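Local structure of YHR177W (Saccharomyces cerevisiae, 4M8B) at residues G50-F55 against L142-T147; K79-R84 against K120-L125. The protein binds DNA through its WOPR domain, the part contained in this chain, and probably acts as a transcription factor. All blocks are in the same frame, centred on the assembly; numbering follows the deposited sequence.

In the fold
Both contacts are antiparallel strand pairs in one antiparallel sheet of the WOPR domain. Contact 1 pairs strand 51-56 with 137-147 and contact 2 pairs 80-88 with 113-128; 137-147 and 113-128 are neighbours, which joins the two pairs. Along the chain, contact 2 is nested inside the loop that contact 1 closes. All the touching residues of contact 1 are buried, and its side chains are almost wholly aliphatic or aromatic, with helix 16-28 packed against one side. Contact 2 is mostly buried too, but it is richer in lysine, and one of its faces meets the bound DNA. Its chemistry therefore passes from ring packing near helix 16-28 to hydroxyl, water and phosphate on the DNA side.

Contact 1: residues G50-F55 against L142-T147; sequences GNIFVF and LIAYYT
Y145 reaches from strand 142-147 to N51 and F53 of strand 51-55. Its CG is anti to the carbonyl carbon (chi1 -63°), which sends the ring along the partner strand. Y145 CB passes 4.1 Å from N51 O, CD2 keeps that carbonyl oxygen at the ring edge, and Y145 CE2 comes to 3.8 Å from F53 CE1. At the tip, OH is hydrogen-bonded to D67 OD2 and W65 NE1, which fix the far end of the ring. Its backbone is held as well: Y145 N donates to N51 O at 2.9 Å, and Y145 O accepts from G50 N at 2.8 Å. The strands run antiparallel at 171°, part of the sheet of the WOPR domain, and F53 and I143 form a hydrogen-bonded pair, exchanging both N-H groups; F53 N to I143 O measures 2.7 Å. I52, V54, L142 and A144 occupy the opposite face from F53 and I143. There I52 CG1 touches A144 CB at 4.0 Å, and V54 CG2 meets L142 CD1 at the same 4.0 Å. V54 and L142 also pack on V22 of helix 16-28. Beyond F53, the F55 ring turns its edge to I143, F55 CE1 lying 4.2 Å from I143 CG1, while H141 stacks on F55 and W65 meets the rings of both F53 and F55.

Contact 2: residues K79-R84 against K120-L125; sequences KFLVYR and KKTFSL. With EDO (1,2-ethanediol), chain D; nucleotides of chain A.
T122 OG1, against which L81 CB packs from the partner strand, is hydrogen-bonded at 2.7 Å to a water that several groups grip: the water in turn donates to O5' and OP2 of DT10 of chain A. Behind this hydroxyl, T122 N donates to L81 O at 2.9 Å and L81 N to T122 O at 3.1 Å. Two residues along, Y83 and K120 repeat the exchange: Y83 N donates to K120 O at 2.9 Å, and K120 N returns a bond to Y83 O. V82 CA adds a C-H...O contact to K120 O at 3.3 Å, and the Y83 ring turns its edge toward the same oxygen. These are the hydrogen-bonded pairs of two antiparallel strands in the WOPR sheet, with V82 opposite K121 as the non-hydrogen-bonded pair between them.

On the V82 and K121 side, K121 reaches across to F80 on the partner strand. A bend at chi3 (-49°) brings CE over one face of the F80 ring, offset toward its rim, and K121 NZ stands 4.7 Å from the F80 centroid, 20° off the ring normal, in a cation-pi contact; the ammonium is also hydrogen-bonded to I13 O. F80 CE1 meets F123 CB at 3.8 Å, the two rings lying oblique to each other, and L19 of helix 16-28 packs on both.

L81, Y83, K120 and T122 share the other face, which carries the DNA. The K120 ammonium forms a salt bridge with D67. T122 OG1 sits at the edge of the Y83 ring. L81 CD1 lies 3.4 Å from O5' of DG11 of chain A, and Y83 CE2 approaches the methyl C7 of DT10 of chain A. L81 and the water on T122 thus meet sugar and phosphate atoms while Y83 also touches the thymine methyl, so this face offers the DNA both backbone and base contacts.

Contact 1: residues G50-F55 against L142-T147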
loop_
_atom_site.group_PDB
_atom_site.type_symbol
_atom_site.label_atom_id
_atom_site.label_comp_id
_atom_site.label_asym_id
_atom_site.label_seq_id
_atom_site.Cartn_x
_atom_site.Cartn_y
_atom_site.Cartn_z
ATOM N N GLY C 50 1.257 -6.802 6.597
ATOM C CA GLY C 50 2.141 -5.933 7.350
ATOM C C GLY C 50 3.247 -5.340 6.495
ATOM O O GLY C 50 3.901 -4.375 6.893
ATOM N N ASN C 51 3.463 -5.920 5.320
ATOM C CA ASN C 51 4.481 -5.416 4.405
ATOM C C ASN C 51 4.089 -4.081 3.781
ATOM O O ASN C 51 2.993 -3.931 3.239
ATOM C CB ASN C 51 4.774 -6.441 3.307
ATOM C CG ASN C 51 5.709 -7.540 3.769
ATOM O OD1 ASN C 51 5.979 -7.682 4.959
ATOM N ND2 ASN C 51 6.212 -8.322 2.823
ATOM N N ILE C 52 4.991 -3.110 3.866
ATOM C CA ILE C 52 4.781 -1.821 3.225
ATOM C C ILE C 52 5.948 -1.526 2.298
ATOM O O ILE C 52 7.106 -1.731 2.664
ATOM C CB ILE C 52 4.655 -0.695 4.260
ATOM C CG1 ILE C 52 3.412 -0.911 5.125
ATOM C CG2 ILE C 52 4.593 0.656 3.572
ATOM C CD1 ILE C 52 3.261 0.098 6.244
ATOM N N PHE C 53 5.646 -1.052 1.096
ATOM C CA PHE C 53 6.688 -0.725 0.132
ATOM C C PHE C 53 6.552 0.708 -0.341
ATOM O O PHE C 53 5.447 1.190 -0.585
ATOM C CB PHE C 53 6.619 -1.655 -1.081
ATOM C CG PHE C 53 6.804 -3.105 -0.748
ATOM C CD1 PHE C 53 5.718 -3.897 -0.417
ATOM C CD2 PHE C 53 8.063 -3.680 -0.775
ATOM C CE1 PHE C 53 5.884 -5.241 -0.114
ATOM C CE2 PHE C 53 8.236 -5.024 -0.472
ATOM C CZ PHE C 53 7.144 -5.805 -0.141
ATOM N N VAL C 54 7.686 1.381 -0.476
ATOM C CA VAL C 54 7.723 2.711 -1.060
ATOM C C VAL C 54 8.814 2.743 -2.114
ATOM O O VAL C 54 9.916 2.238 -1.890
ATOM C CB VAL C 54 8.005 3.792 -0.003
ATOM C CG1 VAL C 54 8.175 5.153 -0.667
ATOM C CG2 VAL C 54 6.884 3.833 1.022
ATOM N N PHE C 55 8.504 3.318 -3.269
ATOM C CA PHE C 55 9.509 3.486 -4.311
ATOM C C PHE C 55 9.358 4.805 -5.055
ATOM O O PHE C 55 8.249 5.292 -5.266
ATOM C CB PHE C 55 9.517 2.302 -5.293
ATOM C CG PHE C 55 8.199 2.057 -5.981
ATOM C CD1 PHE C 55 7.241 1.236 -5.403
ATOM C CD2 PHE C 55 7.926 2.624 -7.216
ATOM C CE1 PHE C 55 6.030 0.996 -6.036
ATOM C CE2 PHE C 55 6.716 2.388 -7.856
ATOM C CZ PHE C 55 5.768 1.573 -7.264
ATOM N N LEU C 142 3.295 4.146 -2.735
ATOM C CA LEU C 142 3.219 3.387 -1.497
ATOM C C LEU C 142 2.261 2.212 -1.641
ATOM O O LEU C 142 1.101 2.383 -2.021
ATOM C CB LEU C 142 2.819 4.293 -0.326
ATOM C CG LEU C 142 2.881 3.645 1.059
ATOM C CD1 LEU C 142 3.172 4.676 2.137
ATOM C CD2 LEU C 142 1.580 2.919 1.357
ATOM N N ILE C 143 2.760 1.017 -1.343
ATOM C CA ILE C 143 1.950 -0.193 -1.386
ATOM C C ILE C 143 1.941 -0.842 -0.005
ATOM O O ILE C 143 2.992 -1.017 0.614
ATOM C CB ILE C 143 2.499 -1.205 -2.407
ATOM C CG1 ILE C 143 2.895 -0.498 -3.705
ATOM C CG2 ILE C 143 1.478 -2.292 -2.687
ATOM C CD1 ILE C 143 1.721 0.028 -4.499
ATOM N N ALA C 144 0.754 -1.191 0.481
ATOM C CA ALA C 144 0.633 -1.831 1.786
ATOM C C ALA C 144 -0.253 -3.064 1.708
ATOM O O ALA C 144 -1.370 -3.004 1.199
ATOM C CB ALA C 144 0.095 -0.847 2.816
ATOM N N TYR C 145 0.255 -4.185 2.212
ATOM C CA TYR C 145 -0.512 -5.421 2.230
ATOM C C TYR C 145 -1.014 -5.719 3.633
ATOM O O TYR C 145 -0.317 -5.487 4.623
ATOM C CB TYR C 145 0.330 -6.591 1.720
ATOM C CG TYR C 145 0.764 -6.450 0.283
ATOM C CD1 TYR C 145 -0.015 -6.948 -0.750
ATOM C CD2 TYR C 145 1.953 -5.820 -0.041
ATOM C CE1 TYR C 145 0.382 -6.824 -2.066
ATOM C CE2 TYR C 145 2.357 -5.692 -1.354
ATOM C CZ TYR C 145 1.569 -6.195 -2.361
ATOM O OH TYR C 145 1.972 -6.063 -3.670
ATOM N N TYR C 146 -2.231 -6.241 3.708
ATOM C CA TYR C 146 -2.833 -6.593 4.984
ATOM C C TYR C 146 -3.995 -7.541 4.746
ATOM O O TYR C 146 -4.263 -7.931 3.610
ATOM C CB TYR C 146 -3.295 -5.338 5.727
ATOM C CG TYR C 146 -4.327 -4.525 4.983
ATOM C CD1 TYR C 146 -3.967 -3.729 3.906
ATOM C CD2 TYR C 146 -5.661 -4.544 5.365
ATOM C CE1 TYR C 146 -4.905 -2.984 3.223
ATOM C CE2 TYR C 146 -6.607 -3.799 4.689
ATOM C CZ TYR C 146 -6.222 -3.020 3.621
ATOM O OH TYR C 146 -7.159 -2.278 2.945
ATOM N N THR C 147 -4.682 -7.920 5.815
ATOM C CA THR C 147 -5.795 -8.852 5.691
ATOM C C THR C 147 -6.957 -8.447 6.585
ATOM O O THR C 147 -6.757 -7.817 7.623
ATOM C CB THR C 147 -5.362 -10.290 6.025
ATOM O OG1 THR C 147 -6.459 -11.186 5.814
ATOM C CG2 THR C 147 -4.908 -10.382 7.471
#

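Contact 2: residues K79-R84 against K120-L125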
loop_
_atom_site.group_PDB
_atom_site.type_symbol
_atom_site.label_atom_id
_atom_site.label_comp_id
_atom_site.label_asym_id
_atom_site.label_seq_id
_atom_site.Cartn_x
_atom_site.Cartn_y
_atom_site.Cartn_z
ATOM N N LYS C 79 -8.298 8.572 0.221
ATOM C CA LYS C 79 -7.364 8.918 -0.838
ATOM C C LYS C 79 -6.583 7.684 -1.272
ATOM O O LYS C 79 -5.662 7.776 -2.083
ATOM C CB LYS C 79 -6.418 10.024 -0.368
ATOM C CG LYS C 79 -7.133 11.275 0.119
ATOM C CD LYS C 79 -6.152 12.356 0.550
ATOM C CE LYS C 79 -6.884 13.610 1.003
ATOM N NZ LYS C 79 -5.941 14.696 1.393
ATOM N N PHE C 80 -6.961 6.532 -0.726
ATOM C CA PHE C 80 -6.313 5.269 -1.061
ATOM C C PHE C 80 -7.080 4.514 -2.136
ATOM O O PHE C 80 -8.292 4.668 -2.272
ATOM C CB PHE C 80 -6.212 4.366 0.171
ATOM C CG PHE C 80 -5.311 4.894 1.247
ATOM C CD1 PHE C 80 -3.934 4.812 1.119
ATOM C CD2 PHE C 80 -5.840 5.449 2.401
ATOM C CE1 PHE C 80 -3.101 5.291 2.115
ATOM C CE2 PHE C 80 -5.013 5.928 3.400
ATOM C CZ PHE C 80 -3.641 5.849 3.258
ATOM N N LEU C 81 -6.363 3.694 -2.896
ATOM C CA LEU C 81 -6.996 2.701 -3.749
ATOM C C LEU C 81 -6.898 1.354 -3.041
ATOM O O LEU C 81 -5.875 1.041 -2.434
ATOM C CB LEU C 81 -6.326 2.645 -5.124
ATOM C CG LEU C 81 -6.646 3.826 -6.042
ATOM C CD1 LEU C 81 -5.954 3.692 -7.389
ATOM C CD2 LEU C 81 -8.149 3.946 -6.221
ATOM N N VAL C 82 -7.966 0.568 -3.099
ATOM C CA VAL C 82 -7.987 -0.732 -2.440
ATOM C C VAL C 82 -8.290 -1.856 -3.428
ATOM O O VAL C 82 -9.110 -1.698 -4.332
ATOM C CB VAL C 82 -9.015 -0.765 -1.291
ATOM C CG1 VAL C 82 -9.091 -2.155 -0.683
ATOM C CG2 VAL C 82 -8.645 0.251 -0.232
ATOM N N TYR C 83 -7.622 -2.991 -3.249
ATOM C CA TYR C 83 -7.825 -4.141 -4.119
ATOM C C TYR C 83 -7.973 -5.414 -3.289
ATOM O O TYR C 83 -7.421 -5.517 -2.194
ATOM C CB TYR C 83 -6.649 -4.291 -5.082
ATOM C CG TYR C 83 -6.291 -3.042 -5.855
ATOM C CD1 TYR C 83 -5.544 -2.030 -5.271
ATOM C CD2 TYR C 83 -6.673 -2.886 -7.179
ATOM C CE1 TYR C 83 -5.202 -0.893 -5.981
ATOM C CE2 TYR C 83 -6.335 -1.752 -7.894
ATOM C CZ TYR C 83 -5.599 -0.761 -7.290
ATOM O OH TYR C 83 -5.261 0.370 -7.997
ATOM N N ARG C 84 -8.710 -6.387 -3.816
ATOM C CA ARG C 84 -8.937 -7.641 -3.107
ATOM C C ARG C 84 -8.424 -8.834 -3.903
ATOM O O ARG C 84 -8.675 -8.940 -5.101
ATOM C CB ARG C 84 -10.425 -7.809 -2.797
ATOM C CG ARG C 84 -11.007 -6.647 -2.012
ATOM C CD ARG C 84 -11.954 -7.131 -0.938
ATOM N NE ARG C 84 -13.245 -7.521 -1.488
ATOM C CZ ARG C 84 -14.058 -8.406 -0.924
ATOM N NH1 ARG C 84 -13.709 -9.005 0.206
ATOM N NH2 ARG C 84 -15.216 -8.696 -1.496
ATOM N N LYS C 120 -4.776 -5.088 -0.538
ATOM C CA LYS C 120 -3.714 -4.145 -0.868
ATOM C C LYS C 120 -4.283 -2.738 -0.989
ATOM O O LYS C 120 -5.331 -2.536 -1.605
ATOM C CB LYS C 120 -3.013 -4.548 -2.172
ATOM C CG LYS C 120 -2.278 -3.408 -2.868
ATOM C CD LYS C 120 -1.414 -3.905 -4.024
ATOM C CE LYS C 120 -2.240 -4.608 -5.088
ATOM N NZ LYS C 120 -1.394 -5.076 -6.225
ATOM N N LYS C 121 -3.600 -1.770 -0.388
ATOM C CA LYS C 121 -3.977 -0.370 -0.547
ATOM C C LYS C 121 -2.785 0.432 -1.053
ATOM O O LYS C 121 -1.646 0.177 -0.662
ATOM C CB LYS C 121 -4.535 0.209 0.757
ATOM C CG LYS C 121 -3.526 0.362 1.874
ATOM C CD LYS C 121 -4.230 0.475 3.220
ATOM C CE LYS C 121 -5.340 1.502 3.176
ATOM N NZ LYS C 121 -6.092 1.554 4.462
ATOM N N THR C 122 -3.048 1.388 -1.937
ATOM C CA THR C 122 -1.979 2.128 -2.592
ATOM C C THR C 122 -2.184 3.625 -2.445
ATOM O O THR C 122 -3.307 4.094 -2.268
ATOM C CB THR C 122 -1.887 1.782 -4.097
ATOM O OG1 THR C 122 -3.105 2.157 -4.751
ATOM C CG2 THR C 122 -1.648 0.292 -4.293
ATOM N N PHE C 123 -1.087 4.367 -2.528
ATOM C CA PHE C 123 -1.121 5.815 -2.425
ATOM C C PHE C 123 0.042 6.393 -3.216
ATOM O O PHE C 123 1.153 5.864 -3.173
ATOM C CB PHE C 123 -1.024 6.243 -0.957
ATOM C CG PHE C 123 -1.117 7.728 -0.749
ATOM C CD1 PHE C 123 0.004 8.534 -0.884
ATOM C CD2 PHE C 123 -2.323 8.318 -0.411
ATOM C CE1 PHE C 123 -0.080 9.902 -0.693
ATOM C CE2 PHE C 123 -2.415 9.687 -0.218
ATOM C CZ PHE C 123 -1.291 10.480 -0.359
ATOM N N SER C 124 -0.213 7.471 -3.949
ATOM C CA SER C 124 0.841 8.141 -4.702
ATOM C C SER C 124 0.990 9.585 -4.246
ATOM O O SER C 124 0.002 10.295 -4.064
ATOM C CB SER C 124 0.571 8.078 -6.207
ATOM O OG SER C 124 -0.671 8.675 -6.530
ATOM N N LEU C 125 2.235 10.009 -4.059
ATOM C CA LEU C 125 2.525 11.362 -3.611
ATOM C C LEU C 125 3.534 12.028 -4.532
ATOM O O LEU C 125 4.646 11.530 -4.713
ATOM C CB LEU C 125 3.074 11.342 -2.184
ATOM C CG LEU C 125 3.589 12.677 -1.644
ATOM C CD1 LEU C 125 2.431 13.614 -1.345
ATOM C CD2 LEU C 125 4.448 12.468 -0.406
HETATM C C1 EDO D . 0.577 3.818 -6.051
HETATM O O1 EDO D . 1.361 5.016 -5.969
HETATM C C2 EDO D . 0.784 3.194 -7.424
HETATM O O2 EDO D . 2.018 2.466 -7.438
ATOM P P DG A 11 -2.464 6.181 -9.045
ATOM O OP1 DG A 11 -2.102 7.517 -9.560
ATOM O OP2 DG A 11 -1.681 5.610 -7.927
ATOM O "O5'" DG A 11 -4.004 6.207 -8.616
ATOM C "C5'" DG A 11 -4.872 7.281 -8.995
ATOM C "C4'" DG A 11 -5.345 7.181 -10.438
ATOM O "O4'" DG A 11 -5.708 5.821 -10.757
ATOM C "C3'" DG A 11 -6.610 7.962 -10.763
ATOM O "O3'" DG A 11 -6.287 9.305 -11.095
ATOM C "C2'" DG A 11 -7.225 7.193 -11.935
ATOM C "C1'" DG A 11 -6.599 5.806 -11.853
ATOM N N9 DG A 11 -7.530 4.687 -11.684
ATOM C C8 DG A 11 -7.582 3.804 -10.632
ATOM N N7 DG A 11 -8.508 2.889 -10.761
ATOM C C5 DG A 11 -9.106 3.178 -11.979
ATOM C C6 DG A 11 -10.169 2.530 -12.649
ATOM O O6 DG A 11 -10.821 1.535 -12.292
ATOM N N1 DG A 11 -10.462 3.150 -13.862
ATOM C C2 DG A 11 -9.810 4.254 -14.362
ATOM N N2 DG A 11 -10.234 4.712 -15.551
ATOM N N3 DG A 11 -8.812 4.869 -13.742
ATOM C C4 DG A 11 -8.514 4.279 -12.560
ATOM P P DT A 10 -0.407 -0.075 -9.089
ATOM O OP1 DT A 10 0.923 0.465 -8.719
ATOM O OP2 DT A 10 -1.209 -0.820 -8.096
ATOM O "O5'" DT A 10 -1.289 1.128 -9.653
ATOM C "C5'" DT A 10 -0.746 1.939 -10.682
ATOM C "C4'" DT A 10 -1.728 2.995 -11.172
ATOM O "O4'" DT A 10 -2.715 2.402 -12.059
ATOM C "C3'" DT A 10 -2.539 3.733 -10.102
ATOM O "O3'" DT A 10 -2.410 5.158 -10.290
ATOM C "C2'" DT A 10 -3.960 3.235 -10.365
ATOM C "C1'" DT A 10 -3.922 3.109 -11.879
ATOM N N1 DT A 10 -5.055 2.380 -12.549
ATOM C C2 DT A 10 -5.553 2.850 -13.758
ATOM O O2 DT A 10 -5.138 3.843 -14.337
ATOM N N3 DT A 10 -6.580 2.105 -14.286
ATOM C C4 DT A 10 -7.147 0.964 -13.746
ATOM O O4 DT A 10 -8.068 0.376 -14.311
ATOM C C5 DT A 10 -6.578 0.531 -12.487
ATOM C C7 DT A 10 -7.102 -0.693 -11.790
ATOM C C6 DT A 10 -5.575 1.246 -11.957
HETATM O O HOH W 1 -3.082 1.136 -7.233
#